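Local coordinates for protein predicted transcriptional regulator (Oenococcus oeni, PDB 3BY6) that probably binds DNA through a winged helix-turn-helix domain of the GntR family and so regulates transcription, at residues N84-Q87 and N88-A92; L91-L94 and S95-I98. All coordinates share one frame; numbering follows the deposited sequence.

Overall arrangement
Contacts 1 and 2 are successive parts of one helix, 79-103, which follows the last strand, 72-75, of the small antiparallel sheet in the GntR-type region. Their centres lie about 10 Å apart, and Leu91 and Ala92 belong to both, so the backbone hydrogen bonding of 84-92 runs directly into that of 91-98. Contact 1 is the more polar and exposed, about 9 Å from the centre of the chain, and its side chains also touch helix 12-25. Contact 2 is centred about 15 Å from the chain centre and is more apolar. Both meet the second subunit, so this helix joins the probable DNA-binding part to the dimer interface.

Contact 1 of 2, residues N84-Q87 and N88-A92; sequences NSNQ and NRLLA
Asn88, Arg89, Leu90 and Leu91 each donate their backbone N-H to the carbonyl four residues earlier, the regular alpha-helical pattern, with Leu91 N 2.8 Å from Gln87 O. The distinctive side-chain pair is Asn86 and Arg89, which run alongside each other. Asn86 OD1 meets the edge of the guanidinium group, in its plane, and accepts a hydrogen bond from Arg89 NH2 at 3.1 Å and a weak one from Arg89 NE at 3.3 Å. The bend at chi3 (72°) turns the arginine head back toward the asparagine, whose amide plane is tilted 54° to the guanidinium. Leu90 CG lies above one face of the guanidinium, off toward its rim, while Leu90 CD1 approaches Asn86 ND2 at 3.8 Å. On another side of the helix, the extended Gln87 runs beside Leu91, with Gln87 OE1 4.0 Å from Leu91 CD1; that oxygen accepts a hydrogen bond from Arg110 of the second subunit. Asparagine suits position 86 because its neutral OD1 accepts from both N-H groups, which probably restrains the head from turning and holds NH2 where it forms a salt bridge with Glu100 of the second subunit.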
loop_
_atom_site.group_PDB
_atom_site.type_symbol
_atom_site.label_atom_id
_atom_site.label_comp_id
_atom_site.label_asym_id
_atom_site.label_seq_id
_atom_site.Cartn_x
_atom_site.Cartn_y
_atom_site.Cartn_z
ATOM N N ASN D 84 -3.841 -19.072 4.744
ATOM C CA ASN D 84 -5.153 -18.476 5.119
ATOM C C ASN D 84 -5.090 -17.033 5.673
ATOM O O ASN D 84 -5.888 -16.207 5.283
ATOM C CB ASN D 84 -5.858 -19.360 6.135
ATOM C CG ASN D 84 -6.586 -20.502 5.501
ATOM O OD1 ASN D 84 -6.824 -20.506 4.276
ATOM N ND2 ASN D 84 -6.955 -21.482 6.318
ATOM N N SER D 85 -4.121 -16.724 6.531
ATOM C CA SER D 85 -3.974 -15.365 7.034
ATOM C C SER D 85 -3.467 -14.473 5.926
ATOM O O SER D 85 -3.902 -13.337 5.795
ATOM C CB SER D 85 -3.001 -15.309 8.218
ATOM O OG SER D 85 -3.258 -16.295 9.192
ATOM N N ASN D 86 -2.514 -14.947 5.131
ATOM C CA ASN D 86 -2.079 -14.119 3.987
ATOM C C ASN D 86 -3.269 -13.747 3.103
ATOM O O ASN D 86 -3.409 -12.614 2.705
ATOM C CB ASN D 86 -1.015 -14.846 3.166
ATOM C CG ASN D 86 -0.427 -13.976 2.079
ATOM O OD1 ASN D 86 0.250 -12.994 2.378
ATOM N ND2 ASN D 86 -0.667 -14.337 0.819
ATOM N N GLN D 87 -4.148 -14.697 2.816
ATOM C CA GLN D 87 -5.365 -14.408 2.035
ATOM C C GLN D 87 -6.236 -13.365 2.728
ATOM O O GLN D 87 -6.857 -12.501 2.095
ATOM C CB GLN D 87 -6.184 -15.679 1.874
ATOM C CG GLN D 87 -7.268 -15.570 0.823
ATOM C CD GLN D 87 -8.069 -16.852 0.676
ATOM O OE1 GLN D 87 -9.312 -16.863 0.889
ATOM N NE2 GLN D 87 -7.379 -17.942 0.309
ATOM N N ASN D 88 -6.325 -13.456 4.046
ATOM C CA ASN D 88 -7.159 -12.517 4.780
ATOM C C ASN D 88 -6.668 -11.107 4.688
ATOM O O ASN D 88 -7.482 -10.198 4.678
ATOM C CB ASN D 88 -7.318 -12.901 6.249
ATOM C CG ASN D 88 -8.392 -13.927 6.453
ATOM O OD1 ASN D 88 -9.047 -14.356 5.498
ATOM N ND2 ASN D 88 -8.527 -14.397 7.687
ATOM N N ARG D 89 -5.343 -10.957 4.674
ATOM C CA ARG D 89 -4.671 -9.689 4.494
ATOM C C ARG D 89 -5.044 -9.066 3.150
ATOM O O ARG D 89 -5.471 -7.937 3.076
ATOM C CB ARG D 89 -3.143 -9.920 4.549
ATOM C CG ARG D 89 -2.328 -8.655 4.125
ATOM C CD ARG D 89 -0.813 -8.916 4.177
ATOM N NE ARG D 89 -0.358 -9.791 3.092
ATOM C CZ ARG D 89 -0.319 -9.420 1.807
ATOM N NH1 ARG D 89 -0.703 -8.210 1.433
ATOM N NH2 ARG D 89 0.094 -10.242 0.890
ATOM N N LEU D 90 -4.894 -9.848 2.095
ATOM C CA LEU D 90 -5.277 -9.449 0.746
ATOM C C LEU D 90 -6.788 -9.165 0.631
ATOM O O LEU D 90 -7.224 -8.290 -0.111
ATOM C CB LEU D 90 -4.848 -10.558 -0.232
ATOM C CG LEU D 90 -3.304 -10.707 -0.356
ATOM C CD1 LEU D 90 -2.865 -11.926 -1.126
ATOM C CD2 LEU D 90 -2.755 -9.434 -0.956
ATOM N N LEU D 91 -7.586 -9.936 1.347
ATOM C CA LEU D 91 -9.021 -9.727 1.351
ATOM C C LEU D 91 -9.357 -8.436 2.067
ATOM O O LEU D 91 -10.285 -7.772 1.660
ATOM C CB LEU D 91 -9.729 -10.884 2.024
ATOM C CG LEU D 91 -9.939 -12.147 1.196
ATOM C CD1 LEU D 91 -10.543 -13.264 2.089
ATOM C CD2 LEU D 91 -10.858 -11.783 0.051
ATOM N N ALA D 92 -8.597 -8.075 3.115
ATOM C CA ALA D 92 -8.786 -6.790 3.797
ATOM C C ALA D 92 -8.390 -5.633 2.857
ATOM O O ALA D 92 -9.109 -4.634 2.713
ATOM C CB ALA D 92 -7.985 -6.747 5.140
#

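Contact 2 of 2, residues L91-L94 and S95-I98; sequences LADL and SQVI
The second half of the long helix 79-103 holds this contact, where Ser95 turns its hydroxyl back onto the preceding turn. Ser95 OG donates a hydrogen bond to Ala92 O at 3.1 Å, and Gln96 N donates to the same oxygen at 3.0 Å, both from one face of the carbonyl plane. With chi1 at 59°, OG sits between the serine's own N and carbonyl carbon, close enough to the helix backbone to make this bond; serine suits the place because its hydroxyl is short. Without the hydroxyl, as with an alanine here, Ala92 O would probably keep Gln96 N as its one donor within this contact. Around this point the ordinary helical bonds continue, among them Val97 N to Asp93 O at 2.9 Å. On the apolar side, Leu94 CD1 rests 4.0 Å from Ile98 CD1, the two side chains crossing at a slant, and 4.3 Å from Val97 CG1. Branched aliphatic residues suit this buried side, where they can fill space without needing polar partners. Asp93 OD1 and Gln96 OE1 come to 3.7 Å, two oxygens with no hydrogen bond between them; Asp93 OD2 makes a long, weak ion pair with Arg89 NH1. In the dimer, Leu94 packs on Ile118 and Ile98 on Leu119, both from helix 108-119 of the second subunit, while Val97 meets Leu90 on that subunit's own helix 79-103.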
loop_
_atom_site.group_PDB
_atom_site.type_symbol
_atom_site.label_atom_id
_atom_site.label_comp_id
_atom_site.label_asym_id
_atom_site.label_seq_id
_atom_site.Cartn_x
_atom_site.Cartn_y
_atom_site.Cartn_z
ATOM N N LEU D 91 -7.586 -9.936 1.347
ATOM C CA LEU D 91 -9.021 -9.727 1.351
ATOM C C LEU D 91 -9.357 -8.436 2.067
ATOM O O LEU D 91 -10.285 -7.772 1.660
ATOM C CB LEU D 91 -9.729 -10.884 2.024
ATOM C CG LEU D 91 -9.939 -12.147 1.196
ATOM C CD1 LEU D 91 -10.543 -13.264 2.089
ATOM C CD2 LEU D 91 -10.858 -11.783 0.051
ATOM N N ALA D 92 -8.597 -8.075 3.115
ATOM C CA ALA D 92 -8.786 -6.790 3.797
ATOM C C ALA D 92 -8.390 -5.633 2.857
ATOM O O ALA D 92 -9.109 -4.634 2.713
ATOM C CB ALA D 92 -7.985 -6.747 5.140
ATOM N N ASP D 93 -7.237 -5.764 2.208
ATOM C CA ASP D 93 -6.830 -4.841 1.161
ATOM C C ASP D 93 -7.940 -4.751 0.089
ATOM O O ASP D 93 -8.258 -3.653 -0.398
ATOM C CB ASP D 93 -5.543 -5.313 0.484
ATOM C CG ASP D 93 -4.316 -5.179 1.365
ATOM O OD1 ASP D 93 -4.401 -4.610 2.467
ATOM O OD2 ASP D 93 -3.248 -5.684 0.961
ATOM N N LEU D 94 -8.521 -5.890 -0.283
ATOM C CA LEU D 94 -9.572 -5.874 -1.319
ATOM C C LEU D 94 -10.797 -5.042 -0.929
ATOM O O LEU D 94 -11.224 -4.222 -1.702
ATOM C CB LEU D 94 -10.005 -7.290 -1.734
ATOM C CG LEU D 94 -11.182 -7.326 -2.752
ATOM C CD1 LEU D 94 -10.792 -6.672 -4.079
ATOM C CD2 LEU D 94 -11.669 -8.719 -2.964
ATOM N N SER D 95 -11.363 -5.229 0.262
ATOM C CA SER D 95 -12.523 -4.403 0.677
ATOM C C SER D 95 -12.165 -2.940 0.940
ATOM O O SER D 95 -13.036 -2.078 0.871
ATOM C CB SER D 95 -13.157 -4.964 1.941
ATOM O OG SER D 95 -12.162 -4.960 2.915
ATOM N N GLN D 96 -10.898 -2.701 1.282
ATOM C CA GLN D 96 -10.337 -1.370 1.490
ATOM C C GLN D 96 -10.384 -0.621 0.144
ATOM O O GLN D 96 -11.053 0.420 0.039
ATOM C CB GLN D 96 -8.907 -1.520 2.050
ATOM C CG GLN D 96 -7.971 -0.266 2.155
ATOM C CD GLN D 96 -6.501 -0.669 2.634
ATOM O OE1 GLN D 96 -5.672 -1.204 1.846
ATOM N NE2 GLN D 96 -6.210 -0.433 3.928
ATOM N N VAL D 97 -9.763 -1.189 -0.899
ATOM C CA VAL D 97 -9.795 -0.543 -2.241
ATOM C C VAL D 97 -11.238 -0.353 -2.773
ATOM O O VAL D 97 -11.563 0.714 -3.273
ATOM C CB VAL D 97 -8.865 -1.210 -3.287
ATOM C CG1 VAL D 97 -9.357 -2.586 -3.688
ATOM C CG2 VAL D 97 -8.793 -0.333 -4.518
ATOM N N ILE D 98 -12.101 -1.344 -2.632
ATOM C CA ILE D 98 -13.510 -1.208 -3.071
ATOM C C ILE D 98 -14.254 -0.134 -2.259
ATOM O O ILE D 98 -15.051 0.646 -2.805
ATOM C CB ILE D 98 -14.277 -2.529 -2.951
ATOM C CG1 ILE D 98 -13.727 -3.575 -3.918
ATOM C CG2 ILE D 98 -15.759 -2.318 -3.164
ATOM C CD1 ILE D 98 -14.373 -4.947 -3.802
#